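Local coordinates for protein ANGPTL4 C-terminal chain (PDB 6U0A) that is the C-terminal fibrinogen-like domain of a secreted protein that mediates inactivation of lipoprotein lipase, regulating triglyceride clearance from the blood, at residues Ile43-Asp48 with Ala208-Ile213. Residues are numbered along the deposited sequence; the frame is centred on the assembly and turned at random.
Sequences IQRRHD and ATTMLI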
loop_
_atom_site.group_PDB
_atom_site.type_symbol
_atom_site.label_atom_id
_atom_site.label_comp_id
_atom_site.label_asym_id
_atom_site.label_seq_id
_atom_site.Cartn_x
_atom_site.Cartn_y
_atom_site.Cartn_z
ATOM N N ILE A 43 -6.738 -2.453 1.473
ATOM C CA ILE A 43 -6.250 -2.355 0.100
ATOM C C ILE A 43 -5.071 -3.277 -0.171
ATOM O O ILE A 43 -4.711 -3.470 -1.346
ATOM C CB ILE A 43 -5.888 -0.899 -0.273
ATOM C CG1 ILE A 43 -4.565 -0.482 0.373
ATOM C CG2 ILE A 43 -6.998 0.070 0.159
ATOM C CD1 ILE A 43 -4.142 0.951 0.022
ATOM N N GLN A 44 -4.467 -3.860 0.863
ATOM C CA GLN A 44 -3.343 -4.769 0.688
ATOM C C GLN A 44 -3.285 -5.677 1.904
ATOM O O GLN A 44 -3.484 -5.216 3.032
ATOM C CB GLN A 44 -2.016 -4.014 0.528
ATOM C CG GLN A 44 -0.834 -4.884 0.086
ATOM C CD GLN A 44 0.097 -5.260 1.237
ATOM O OE1 GLN A 44 -0.321 -5.345 2.389
ATOM N NE2 GLN A 44 1.370 -5.479 0.920
ATOM N N ARG A 45 -3.007 -6.957 1.667
ATOM C CA ARG A 45 -2.920 -7.935 2.744
ATOM C C ARG A 45 -1.938 -9.026 2.349
ATOM O O ARG A 45 -2.056 -9.607 1.266
ATOM C CB ARG A 45 -4.298 -8.540 3.044
ATOM C CG ARG A 45 -4.369 -9.353 4.333
ATOM C CD ARG A 45 -5.461 -10.400 4.233
ATOM N NE ARG A 45 -6.714 -9.932 4.806
ATOM C CZ ARG A 45 -7.911 -10.341 4.404
ATOM N NH1 ARG A 45 -8.017 -11.224 3.414
ATOM N NH2 ARG A 45 -8.999 -9.859 4.989
ATOM N N ARG A 46 -0.941 -9.274 3.187
ATOM C CA ARG A 46 0.017 -10.383 2.953
ATOM C C ARG A 46 0.410 -11.083 4.259
ATOM O O ARG A 46 0.606 -10.378 5.235
ATOM C CB ARG A 46 1.354 -9.909 2.388
ATOM C CG ARG A 46 1.321 -8.649 1.548
ATOM C CD ARG A 46 1.951 -8.755 0.192
ATOM N NE ARG A 46 2.720 -9.908 -0.218
ATOM C CZ ARG A 46 3.928 -9.820 -0.733
ATOM N NH1 ARG A 46 4.515 -8.650 -0.836
ATOM N NH2 ARG A 46 4.564 -10.894 -1.134
ATOM N N HIS A 47 0.542 -12.416 4.240
ATOM C CA HIS A 47 0.896 -13.150 5.485
ATOM C C HIS A 47 1.686 -14.418 5.131
ATOM O O HIS A 47 2.550 -14.794 5.947
ATOM C CB HIS A 47 -0.336 -13.285 6.392
ATOM C CG HIS A 47 -1.562 -13.742 5.675
ATOM N ND1 HIS A 47 -2.651 -12.916 5.475
ATOM C CD2 HIS A 47 -1.877 -14.929 5.113
ATOM C CE1 HIS A 47 -3.585 -13.575 4.819
ATOM N NE2 HIS A 47 -3.134 -14.813 4.585
ATOM N N ASP A 48 1.424 -15.063 3.985
ATOM C CA ASP A 48 2.029 -16.373 3.766
ATOM C C ASP A 48 2.768 -16.503 2.447
ATOM O O ASP A 48 3.319 -17.580 2.204
ATOM C CB ASP A 48 0.992 -17.460 3.942
ATOM C CG ASP A 48 -0.117 -17.394 2.898
ATOM O OD1 ASP A 48 -0.035 -16.587 1.951
ATOM O OD2 ASP A 48 -1.087 -18.169 3.030
ATOM N N ALA A 208 4.010 -10.361 7.954
ATOM C CA ALA A 208 2.678 -10.033 7.466
ATOM C C ALA A 208 2.527 -8.522 7.401
ATOM O O ALA A 208 3.144 -7.783 8.178
ATOM C CB ALA A 208 1.579 -10.640 8.348
ATOM N N THR A 209 1.724 -8.065 6.440
ATOM C CA THR A 209 1.413 -6.652 6.305
ATOM C C THR A 209 -0.074 -6.483 6.036
ATOM O O THR A 209 -0.748 -7.389 5.535
ATOM C CB THR A 209 2.204 -5.975 5.175
ATOM O OG1 THR A 209 1.778 -6.502 3.911
ATOM C CG2 THR A 209 3.700 -6.198 5.344
ATOM N N THR A 210 -0.573 -5.296 6.376
ATOM C CA THR A 210 -1.934 -4.892 6.068
ATOM C C THR A 210 -1.932 -3.392 5.834
ATOM O O THR A 210 -1.366 -2.639 6.631
ATOM C CB THR A 210 -2.918 -5.234 7.196
ATOM O OG1 THR A 210 -2.828 -6.626 7.512
ATOM C CG2 THR A 210 -4.346 -4.912 6.769
ATOM N N MET A 211 -2.554 -2.966 4.740
ATOM C CA MET A 211 -2.731 -1.556 4.435
ATOM C C MET A 211 -4.220 -1.271 4.323
ATOM O O MET A 211 -4.957 -2.029 3.686
ATOM C CB MET A 211 -2.019 -1.157 3.138
ATOM C CG MET A 211 -0.541 -1.509 3.110
ATOM S SD MET A 211 0.244 -1.064 1.540
ATOM C CE MET A 211 0.255 0.720 1.689
ATOM N N LEU A 212 -4.658 -0.188 4.958
ATOM C CA LEU A 212 -6.071 0.150 5.024
ATOM C C LEU A 212 -6.232 1.636 4.778
ATOM O O LEU A 212 -5.347 2.431 5.103
ATOM C CB LEU A 212 -6.693 -0.210 6.385
ATOM C CG LEU A 212 -6.391 -1.587 6.973
ATOM C CD1 LEU A 212 -5.211 -1.501 7.932
ATOM C CD2 LEU A 212 -7.620 -2.127 7.681
ATOM N N ILE A 213 -7.377 2.008 4.217
ATOM C CA ILE A 213 -7.641 3.394 3.867
ATOM C C ILE A 213 -9.016 3.794 4.382
ATOM O O ILE A 213 -9.953 2.990 4.424
ATOM C CB ILE A 213 -7.523 3.629 2.342
ATOM C CG1 ILE A 213 -7.348 5.119 2.047
ATOM C CG2 ILE A 213 -8.721 3.054 1.602
ATOM C CD1 ILE A 213 -6.286 5.413 1.015
#
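Gln44 and Met211, and two residues further along Arg46 and Thr209, form hydrogen-bonded pairs of an antiparallel sheet, the N-to-C directions of the two short segments 167° apart. Met211 N reaches Gln44 O at 3.0 Å. Arg46 N donates to Thr209 O at 3.0 Å, nearly straight at 174°, and Thr209 N returns a bond to Arg46 O at 2.8 Å. Beyond Gln44 the regular pattern breaks: Met211 O accepts Ile43 N at 2.9 Å and, weakly, Gln44 N, so two residues face one, a classic beta bulge.

The Gln44 amide and the Thr209 hydroxyl meet across the strands. Thr209 OG1 donates to Gln44 OE1 at 2.8 Å, in the carbonyl plane and on a lone pair. CG of Gln44 stands anti to the backbone N (chi1 -169°) and the chain then bends at chi2, which carries the amide along the strand to Thr209; NE2 is taken by Asn176. With the amide cut back to an alanine, the Thr209 hydroxyl would probably lose its acceptor and Asn176 OD1 its donor.

Apolar contacts continue from here towards the bulge: Gln44 CB lies 3.9 Å from Met211 SD, Ile43 CG1 packs 3.8 Å from Met211 CB, and Ile43 CG2 meets Ile213 CG2 at 3.7 Å.

The pairing joins distant parts of the fibrinogen C-terminal domain within its central sheet: Arg45 bonds to Phe71 of strand 71-72 and Ile43 to Leu73 just after it, while strand 87-94 bonds to Ala208, Thr210 and Leu212.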